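Non-structural protein 3 (Rice hoja blanca virus, PDB 3AJF) suppresses RNA-mediated gene silencing in the host, presumably by binding double-stranded RNA, and is seen here as its helical domain, which forms a homodimer. Local coordinates at residues A[44-49]-A[82-87]; A[14-19]-A[71-76]; A[8-13]-A[78-83]. One frame throughout, in Å; residues are numbered along the deposited sequence.

Contact 1 of 3, residues A[44-49]-A[82-87]; sequences RKPDDP and STYSEY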
loop_
_atom_site.group_PDB
_atom_site.type_symbol
_atom_site.label_atom_id
_atom_site.label_comp_id
_atom_site.label_asym_id
_atom_site.label_seq_id
_atom_site.Cartn_x
_atom_site.Cartn_y
_atom_site.Cartn_z
ATOM N N ARG A 44 -13.837 5.333 -4.807
ATOM C CA ARG A 44 -15.070 4.563 -4.768
ATOM C C ARG A 44 -14.821 3.085 -4.976
ATOM O O ARG A 44 -15.401 2.258 -4.255
ATOM C CB ARG A 44 -16.048 5.063 -5.829
ATOM C CG ARG A 44 -16.569 6.460 -5.573
ATOM C CD ARG A 44 -17.855 6.722 -6.384
ATOM N NE ARG A 44 -17.631 6.582 -7.820
ATOM C CZ ARG A 44 -17.143 7.536 -8.614
ATOM N NH1 ARG A 44 -16.788 8.734 -8.125
ATOM N NH2 ARG A 44 -16.997 7.284 -9.913
ATOM N N LYS A 45 -13.992 2.746 -5.965
ATOM C CA LYS A 45 -13.727 1.341 -6.286
ATOM C C LYS A 45 -12.670 1.219 -7.342
ATOM O O LYS A 45 -12.943 1.449 -8.519
ATOM C CB LYS A 45 -14.996 0.588 -6.749
ATOM C CG LYS A 45 -14.818 -0.952 -6.718
ATOM C CD LYS A 45 -16.125 -1.670 -7.076
ATOM C CE LYS A 45 -15.982 -3.190 -6.994
ATOM N NZ LYS A 45 -17.121 -3.874 -7.762
ATOM N N PRO A 46 -11.435 0.909 -6.923
ATOM C CA PRO A 46 -10.346 0.720 -7.899
ATOM C C PRO A 46 -10.758 -0.281 -8.990
ATOM O O PRO A 46 -11.325 -1.339 -8.672
ATOM C CB PRO A 46 -9.221 0.152 -7.029
ATOM C CG PRO A 46 -9.485 0.803 -5.656
ATOM C CD PRO A 46 -10.975 0.762 -5.531
ATOM N N ASP A 47 -10.513 0.037 -10.254
ATOM C CA ASP A 47 -11.044 -0.829 -11.320
ATOM C C ASP A 47 -9.948 -1.203 -12.318
ATOM O O ASP A 47 -10.198 -1.869 -13.327
ATOM C CB ASP A 47 -12.229 -0.151 -12.017
ATOM C CG ASP A 47 -11.820 1.108 -12.782
ATOM O OD1 ASP A 47 -10.849 1.781 -12.386
ATOM O OD2 ASP A 47 -12.463 1.410 -13.800
ATOM N N ASP A 48 -8.727 -0.763 -12.014
ATOM C CA ASP A 48 -7.577 -1.048 -12.848
ATOM C C ASP A 48 -6.388 -1.280 -11.932
ATOM O O ASP A 48 -6.045 -0.385 -11.165
ATOM C CB ASP A 48 -7.266 0.130 -13.782
ATOM C CG ASP A 48 -6.205 -0.220 -14.807
ATOM O OD1 ASP A 48 -5.009 -0.212 -14.468
ATOM O OD2 ASP A 48 -6.575 -0.516 -15.967
ATOM N N PRO A 49 -5.734 -2.466 -12.032
ATOM C CA PRO A 49 -4.577 -2.741 -11.149
ATOM C C PRO A 49 -3.405 -1.784 -11.367
ATOM O O PRO A 49 -2.711 -1.437 -10.408
ATOM C CB PRO A 49 -4.177 -4.171 -11.533
ATOM C CG PRO A 49 -4.636 -4.296 -12.994
ATOM C CD PRO A 49 -5.989 -3.594 -12.961
ATOM N N SER A 82 -3.510 0.907 3.534
ATOM C CA SER A 82 -3.826 -0.400 4.046
ATOM C C SER A 82 -5.155 -0.879 3.459
ATOM O O SER A 82 -5.252 -2.041 2.980
ATOM C CB SER A 82 -3.813 -0.352 5.583
ATOM O OG SER A 82 -4.458 -1.464 6.127
ATOM N N THR A 83 -6.159 0.001 3.444
ATOM C CA THR A 83 -7.477 -0.356 2.923
ATOM C C THR A 83 -7.577 -0.484 1.403
ATOM O O THR A 83 -8.232 -1.407 0.908
ATOM C CB THR A 83 -8.644 0.580 3.447
ATOM O OG1 THR A 83 -8.518 1.874 2.883
ATOM C CG2 THR A 83 -8.557 0.757 4.884
ATOM N N TYR A 84 -6.923 0.408 0.654
ATOM C CA TYR A 84 -7.089 0.370 -0.796
ATOM C C TYR A 84 -6.259 -0.748 -1.406
ATOM O O TYR A 84 -6.615 -1.276 -2.456
ATOM C CB TYR A 84 -6.798 1.735 -1.417
ATOM C CG TYR A 84 -8.036 2.588 -1.278
ATOM C CD1 TYR A 84 -8.187 3.463 -0.202
ATOM C CD2 TYR A 84 -9.091 2.456 -2.186
ATOM C CE1 TYR A 84 -9.353 4.212 -0.039
ATOM C CE2 TYR A 84 -10.281 3.198 -2.019
ATOM C CZ TYR A 84 -10.396 4.059 -0.948
ATOM O OH TYR A 84 -11.551 4.786 -0.796
ATOM N N SER A 85 -5.181 -1.144 -0.718
ATOM C CA SER A 85 -4.407 -2.316 -1.164
ATOM C C SER A 85 -5.260 -3.581 -1.191
ATOM O O SER A 85 -5.014 -4.503 -1.995
ATOM C CB SER A 85 -3.129 -2.496 -0.322
ATOM O OG SER A 85 -3.475 -2.847 1.010
ATOM N N GLU A 86 -6.297 -3.616 -0.365
ATOM C CA GLU A 86 -7.181 -4.799 -0.266
ATOM C C GLU A 86 -7.827 -5.177 -1.587
ATOM O O GLU A 86 -8.121 -6.346 -1.825
ATOM C CB GLU A 86 -8.298 -4.590 0.774
ATOM C CG GLU A 86 -7.771 -4.317 2.193
ATOM C CD GLU A 86 -8.912 -4.000 3.187
ATOM O OE1 GLU A 86 -10.079 -4.184 2.794
ATOM O OE2 GLU A 86 -8.638 -3.584 4.340
ATOM N N TYR A 87 -8.001 -4.202 -2.473
ATOM C CA TYR A 87 -8.713 -4.439 -3.708
ATOM C C TYR A 87 -7.898 -5.377 -4.614
ATOM O O TYR A 87 -8.459 -6.045 -5.469
ATOM C CB TYR A 87 -9.051 -3.097 -4.387
ATOM C CG TYR A 87 -10.227 -2.399 -3.690
ATOM C CD1 TYR A 87 -11.526 -2.730 -4.016
ATOM C CD2 TYR A 87 -10.023 -1.447 -2.704
ATOM C CE1 TYR A 87 -12.633 -2.125 -3.385
ATOM C CE2 TYR A 87 -11.129 -0.821 -2.053
ATOM C CZ TYR A 87 -12.421 -1.180 -2.422
ATOM O OH TYR A 87 -13.539 -0.615 -1.821
#

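Contact 2 of 3, residues A[14-19]-A[71-76]; sequences PIPIDL and GHYRLP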
loop_
_atom_site.group_PDB
_atom_site.type_symbol
_atom_site.label_atom_id
_atom_site.label_comp_id
_atom_site.label_asym_id
_atom_site.label_seq_id
_atom_site.Cartn_x
_atom_site.Cartn_y
_atom_site.Cartn_z
ATOM N N PRO A 14 -11.044 9.136 11.247
ATOM C CA PRO A 14 -11.243 10.362 10.475
ATOM C C PRO A 14 -10.100 10.653 9.501
ATOM O O PRO A 14 -8.922 10.588 9.868
ATOM C CB PRO A 14 -11.303 11.445 11.545
ATOM C CG PRO A 14 -11.793 10.712 12.787
ATOM C CD PRO A 14 -11.076 9.395 12.701
ATOM N N ILE A 15 -10.462 10.951 8.257
ATOM C CA ILE A 15 -9.496 11.267 7.218
ATOM C C ILE A 15 -9.687 12.725 6.924
ATOM O O ILE A 15 -10.687 13.076 6.325
ATOM C CB ILE A 15 -9.816 10.511 5.921
ATOM C CG1 ILE A 15 -9.895 9.035 6.183
ATOM C CG2 ILE A 15 -8.809 10.854 4.781
ATOM C CD1 ILE A 15 -10.965 8.458 5.394
ATOM N N PRO A 16 -8.719 13.582 7.300
ATOM C CA PRO A 16 -8.914 15.002 7.036
ATOM C C PRO A 16 -9.042 15.291 5.539
ATOM O O PRO A 16 -8.344 14.691 4.710
ATOM C CB PRO A 16 -7.655 15.655 7.634
ATOM C CG PRO A 16 -7.098 14.649 8.548
ATOM C CD PRO A 16 -7.429 13.317 7.957
ATOM N N ILE A 17 -9.972 16.171 5.199
ATOM C CA ILE A 17 -10.297 16.473 3.789
ATOM C C ILE A 17 -9.111 17.090 3.001
ATOM O O ILE A 17 -8.911 16.794 1.798
ATOM C CB ILE A 17 -11.630 17.311 3.689
ATOM C CG1 ILE A 17 -12.156 17.375 2.245
ATOM C CG2 ILE A 17 -11.453 18.693 4.288
ATOM C CD1 ILE A 17 -12.828 16.080 1.762
ATOM N N ASP A 18 -8.295 17.886 3.696
ATOM C CA ASP A 18 -7.083 18.441 3.113
ATOM C C ASP A 18 -6.037 17.376 2.821
ATOM O O ASP A 18 -5.172 17.599 1.959
ATOM C CB ASP A 18 -6.487 19.518 4.000
ATOM C CG ASP A 18 -7.387 20.787 4.095
ATOM O OD1 ASP A 18 -8.301 20.973 3.252
ATOM O OD2 ASP A 18 -7.146 21.608 5.000
ATOM N N LEU A 19 -6.110 16.234 3.530
ATOM C CA LEU A 19 -5.223 15.109 3.233
ATOM C C LEU A 19 -5.567 14.517 1.874
ATOM O O LEU A 19 -4.674 14.223 1.075
ATOM C CB LEU A 19 -5.262 14.015 4.323
ATOM C CG LEU A 19 -4.515 12.694 3.984
ATOM C CD1 LEU A 19 -3.011 12.907 3.583
ATOM C CD2 LEU A 19 -4.576 11.731 5.119
ATOM N N GLY A 71 2.146 15.561 10.953
ATOM C CA GLY A 71 2.129 14.402 11.849
ATOM C C GLY A 71 0.760 13.735 11.956
ATOM O O GLY A 71 0.654 12.515 11.967
ATOM N N HIS A 72 -0.298 14.531 12.011
ATOM C CA HIS A 72 -1.641 13.971 12.149
ATOM C C HIS A 72 -2.187 13.357 10.857
ATOM O O HIS A 72 -3.261 12.790 10.856
ATOM C CB HIS A 72 -2.616 14.985 12.765
ATOM C CG HIS A 72 -2.931 16.153 11.882
ATOM N ND1 HIS A 72 -1.998 17.115 11.557
ATOM C CD2 HIS A 72 -4.088 16.533 11.286
ATOM C CE1 HIS A 72 -2.555 18.018 10.770
ATOM N NE2 HIS A 72 -3.825 17.694 10.599
ATOM N N TYR A 73 -1.432 13.462 9.769
ATOM C CA TYR A 73 -1.819 12.837 8.519
ATOM C C TYR A 73 -1.324 11.401 8.447
ATOM O O TYR A 73 -1.816 10.640 7.624
ATOM C CB TYR A 73 -1.295 13.644 7.314
ATOM C CG TYR A 73 -2.087 14.910 6.969
ATOM C CD1 TYR A 73 -3.058 15.442 7.843
ATOM C CD2 TYR A 73 -1.848 15.581 5.775
ATOM C CE1 TYR A 73 -3.783 16.582 7.509
ATOM C CE2 TYR A 73 -2.561 16.730 5.443
ATOM C CZ TYR A 73 -3.516 17.213 6.312
ATOM O OH TYR A 73 -4.195 18.343 5.967
ATOM N N ARG A 74 -0.390 11.008 9.329
ATOM C CA ARG A 74 0.245 9.695 9.146
ATOM C C ARG A 74 -0.715 8.514 9.293
ATOM O O ARG A 74 -0.659 7.562 8.500
ATOM C CB ARG A 74 1.500 9.499 10.029
ATOM C CG ARG A 74 2.627 10.526 9.798
ATOM C CD ARG A 74 3.937 10.032 10.405
ATOM N NE ARG A 74 4.480 8.942 9.596
ATOM C CZ ARG A 74 5.104 9.090 8.432
ATOM N NH1 ARG A 74 5.364 10.297 7.954
ATOM N NH2 ARG A 74 5.525 8.022 7.762
ATOM N N LEU A 75 -1.565 8.573 10.307
ATOM C CA LEU A 75 -2.469 7.456 10.610
ATOM C C LEU A 75 -3.568 7.311 9.539
ATOM O O LEU A 75 -3.785 6.202 9.025
ATOM C CB LEU A 75 -3.055 7.583 12.027
ATOM C CG LEU A 75 -4.041 6.502 12.499
ATOM C CD1 LEU A 75 -3.462 5.099 12.288
ATOM C CD2 LEU A 75 -4.434 6.706 13.956
ATOM N N PRO A 76 -4.259 8.415 9.202
ATOM C CA PRO A 76 -5.246 8.296 8.120
ATOM C C PRO A 76 -4.655 7.897 6.759
ATOM O O PRO A 76 -5.296 7.138 6.027
ATOM C CB PRO A 76 -5.896 9.673 8.044
ATOM C CG PRO A 76 -5.123 10.583 8.982
ATOM C CD PRO A 76 -4.255 9.746 9.850
#

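Contact 3 of 3, residues A[8-13]-A[78-83]; sequences LTCKDL and TCLVST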
loop_
_atom_site.group_PDB
_atom_site.type_symbol
_atom_site.label_atom_id
_atom_site.label_comp_id
_atom_site.label_asym_id
_atom_site.label_seq_id
_atom_site.Cartn_x
_atom_site.Cartn_y
_atom_site.Cartn_z
ATOM N N LEU A 8 -15.248 12.336 7.165
ATOM C CA LEU A 8 -15.147 11.084 6.428
ATOM C C LEU A 8 -14.298 10.124 7.246
ATOM O O LEU A 8 -13.373 10.583 7.937
ATOM C CB LEU A 8 -14.471 11.324 5.079
ATOM C CG LEU A 8 -15.131 12.342 4.156
ATOM C CD1 LEU A 8 -14.185 12.670 2.992
ATOM C CD2 LEU A 8 -16.471 11.792 3.663
ATOM N N THR A 9 -14.588 8.819 7.189
ATOM C CA THR A 9 -13.772 7.852 7.915
ATOM C C THR A 9 -13.257 6.691 7.054
ATOM O O THR A 9 -13.915 6.253 6.108
ATOM C CB THR A 9 -14.455 7.295 9.199
ATOM O OG1 THR A 9 -15.631 6.556 8.859
ATOM C CG2 THR A 9 -14.789 8.419 10.216
ATOM N N CYS A 10 -12.066 6.220 7.406
ATOM C CA CYS A 10 -11.476 5.011 6.851
ATOM C C CYS A 10 -11.346 4.077 8.039
ATOM O O CYS A 10 -10.647 4.407 8.984
ATOM C CB CYS A 10 -10.072 5.333 6.307
ATOM S SG CYS A 10 -9.020 3.880 5.903
ATOM N N LYS A 11 -12.041 2.941 8.030
ATOM C CA LYS A 11 -11.966 2.004 9.164
ATOM C C LYS A 11 -12.275 2.746 10.474
ATOM O O LYS A 11 -11.645 2.511 11.502
ATOM C CB LYS A 11 -10.575 1.352 9.235
ATOM C CG LYS A 11 -10.293 0.234 8.200
ATOM C CD LYS A 11 -8.827 -0.217 8.343
ATOM C CE LYS A 11 -8.560 -1.593 7.714
ATOM N NZ LYS A 11 -7.446 -2.350 8.426
ATOM N N ASP A 12 -13.242 3.660 10.411
ATOM C CA ASP A 12 -13.704 4.449 11.559
ATOM C C ASP A 12 -12.733 5.527 12.050
ATOM O O ASP A 12 -12.994 6.198 13.059
ATOM C CB ASP A 12 -14.189 3.538 12.711
ATOM C CG ASP A 12 -15.473 2.780 12.358
ATOM O OD1 ASP A 12 -16.448 3.412 11.881
ATOM O OD2 ASP A 12 -15.508 1.544 12.552
ATOM N N LEU A 13 -11.632 5.715 11.319
ATOM C CA LEU A 13 -10.654 6.748 11.624
ATOM C C LEU A 13 -10.909 7.925 10.689
ATOM O O LEU A 13 -10.984 7.729 9.470
ATOM C CB LEU A 13 -9.229 6.227 11.388
ATOM C CG LEU A 13 -8.732 4.925 12.034
ATOM C CD1 LEU A 13 -7.350 4.517 11.466
ATOM C CD2 LEU A 13 -8.668 5.019 13.556
ATOM N N THR A 78 -1.937 6.098 6.202
ATOM C CA THR A 78 -1.589 4.707 6.294
ATOM C C THR A 78 -2.848 3.855 6.207
ATOM O O THR A 78 -2.834 2.780 5.581
ATOM C CB THR A 78 -0.844 4.431 7.627
ATOM O OG1 THR A 78 0.404 5.138 7.613
ATOM C CG2 THR A 78 -0.577 2.960 7.809
ATOM N N CYS A 79 -3.925 4.317 6.837
ATOM C CA CYS A 79 -5.222 3.639 6.732
ATOM C C CYS A 79 -5.624 3.484 5.266
ATOM O O CYS A 79 -6.029 2.396 4.838
ATOM C CB CYS A 79 -6.353 4.394 7.487
ATOM S SG CYS A 79 -7.905 3.430 7.609
ATOM N N LEU A 80 -5.529 4.580 4.508
ATOM C CA LEU A 80 -5.877 4.568 3.079
ATOM C C LEU A 80 -5.024 3.540 2.305
ATOM O O LEU A 80 -5.551 2.734 1.501
ATOM C CB LEU A 80 -5.683 5.975 2.494
ATOM C CG LEU A 80 -6.615 7.070 3.033
ATOM C CD1 LEU A 80 -6.291 8.446 2.385
ATOM C CD2 LEU A 80 -8.086 6.659 2.802
ATOM N N VAL A 81 -3.715 3.534 2.573
ATOM C CA VAL A 81 -2.839 2.575 1.924
ATOM C C VAL A 81 -3.301 1.149 2.244
ATOM O O VAL A 81 -3.450 0.299 1.348
ATOM C CB VAL A 81 -1.333 2.766 2.284
ATOM C CG1 VAL A 81 -0.519 1.557 1.787
ATOM C CG2 VAL A 81 -0.820 3.953 1.627
ATOM N N SER A 82 -3.510 0.907 3.534
ATOM C CA SER A 82 -3.826 -0.400 4.046
ATOM C C SER A 82 -5.155 -0.879 3.459
ATOM O O SER A 82 -5.252 -2.041 2.980
ATOM C CB SER A 82 -3.813 -0.352 5.583
ATOM O OG SER A 82 -4.458 -1.464 6.127
ATOM N N THR A 83 -6.159 0.001 3.444
ATOM C CA THR A 83 -7.477 -0.356 2.923
ATOM C C THR A 83 -7.577 -0.484 1.403
ATOM O O THR A 83 -8.232 -1.407 0.908
ATOM C CB THR A 83 -8.644 0.580 3.447
ATOM O OG1 THR A 83 -8.518 1.874 2.883
ATOM C CG2 THR A 83 -8.557 0.757 4.884
#

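Contact 1 of 3, residues A[44-49]-A[82-87]
Pro46 lies against Tyr84 and Tyr87 in an apolar loop-to-helix contact at the protein surface, where the loop between helices 36-44 and 49-64 meets segment 82-87, which continues helix 74-85. The main evidence is a CH-pi contact: Pro46 CD stands 3.6 Å from the centroid of the Tyr87 ring and only 6° off its normal, so the carbon sits over the middle of one face. The neighbouring Pro46 CG leans toward the ring's attached end, 3.8 Å from Tyr87 CG, and the proline crosses the tyrosine at about a right angle. In Tyr87, CB already points toward the loop, and CG, anti to the carbonyl carbon (chi1 -76°), carries the ring across Pro46.

Tyr84 receives the same proline differently. Pro46 CG meets its edge, close to the ring plane, 3.9 Å from Tyr84 CD2, so one pyrrolidine touches one ring by its face and the other by its rim. In this all-helical part of the domain, the loop is a short connection between consecutive helices: Lys45 is the first residue to leave helical geometry after 36-44, and Asp48 is the N-cap of the next helix, its OD1 accepting from Asn51 N. Tyr84 also has a polar tie to helix 36-44, for its OH hydrogen-bonds Ile43 O, while its ring packs edge-to-face with Phe55. Leu52 of helix 49-64 touches both Pro46 and Tyr87. Lys45 contributes more loosely, its CG 4.2 Å from Tyr87 CE1 where the two side chains cross.

Contact 2 of 3, residues A[14-19]-A[71-76]
Tyr73 projects as the main bump of this interface, its ring fitting into a hollow formed by Pro16, Asp18 and Leu19 at the start of helix 17-30. Leu19 CB lies over the centre of one ring face, 4.0 Å from the centroid and 9° off the normal, a CH-pi contact. Farther back on the ring, Leu19 CD1 approaches Tyr73 CD2 to 3.6 Å. With CG anti to the backbone N (chi1 171°), Leu19 starts its branch beside its own carbonyl carbon, and its side chain slides past the tyrosine in the opposite direction.

Pro16 approaches the ring obliquely: its CB and CG touch Tyr73 CE1, the CG contact being 4.0 Å. At the far end of the tyrosine, Tyr73 OH comes within 3.2 Å of Asp18 CB, so the phenol tip meets the aspartate at its root. His72 adds to the tyrosine's surroundings from within its own segment, as Tyr73 CD1 lies above one imidazole face, offset toward the rim.

A second bump is Pro76, which wedges against Pro16, Leu19 and the backbone at Pro14. Pro76 CG meets Pro16 CD at 3.7 Å, the two proline side chains crossing at about a right angle. Pro76 CB meets Leu19 CD2 at 3.8 Å and Pro14 O at 3.6 Å. The fit is mostly apolar, rests on van der Waals and CH-pi contacts, and buries 328 Å² in all.

Pro16 is the N-cap residue of helix 17-30, and Tyr73 also touches Leu22 farther along that helix. Strand 13-14 leads into this corner, so the contact brings together the end of the small hairpin and the beginnings of helices 17-30 and 74-85.

Contact 3 of 3, residues A[8-13]-A[78-83]
Cys10 is joined covalently to Cys79, and the residues that follow it in the hairpin turn pack round this link. Cys10 SG bonds to Cys79 SG at 2.1 Å with a C-S-S-C torsion of -90°, the relaxed value for a disulfide. Both sulfurs are anti to their own backbone nitrogens (chi1 167° in Cys10 and -170° in Cys79), so each reaches out beside its carbonyl carbon. The nearest CA atoms across the contact belong to these cysteines. Cys10 SG also lies 3.3 Å from Thr83 CG2, one helical turn beyond Cys79, while Cys10 CB meets Leu80 CD2 more loosely at 4.2 Å. Thr83 thus turns its methyl toward the sulfur.

Lys11 passes over the bridge. Lys11 CB is 3.8 Å from Cys79 SG, and the chain, extended beyond CG, slides past Thr83 in the opposite direction with Lys11 CD 3.6 Å from Thr83 CG2. The aliphatic stem therefore helps cover the disulfide and the threonine methyl. Its end approaches Ser82, whose OG is hydrogen-bonded to Ser82 OG of the second subunit.

Leu13, the last residue of the turn, brings CD1 to 4.0 Å from Cys79 SG. Cys10 and Leu13 are also paired through both of their backbone hydrogen bonds, N to O in each direction, which closes the turn that Lys11 and Asp12 round.

Helix 17-30 lies close by, with Leu20 touching Leu80. The arrangement is a beta hairpin with a two-residue loop (Lys11, Asp12) in a type I' turn, a tight antiparallel link between strands 9-10 and 13-14, here fastened by a disulfide to the middle of helix 74-85.

How the contacts relate
From the N terminus, the chain first makes the 9-10/13-14 hairpin, which contact 3 ties to helix 74-85 by closing the longest loop of the three. Contact 2 begins directly afterwards, at 14-19, and returns at 71-76, so it lies wholly within that loop; Leu8 O and Ile15 N link the two by a probable hydrogen bond. Contact 1 starts later, at 44-49, and closes at 82-87, so it crosses contact 2 and shares Ser82 and Thr83 with contact 3. Helix 74-85 thereby receives the start of helix 17-30, the hairpin and the 44-49 loop in turn, with contacts 1 and 2 centred about 19 Å apart.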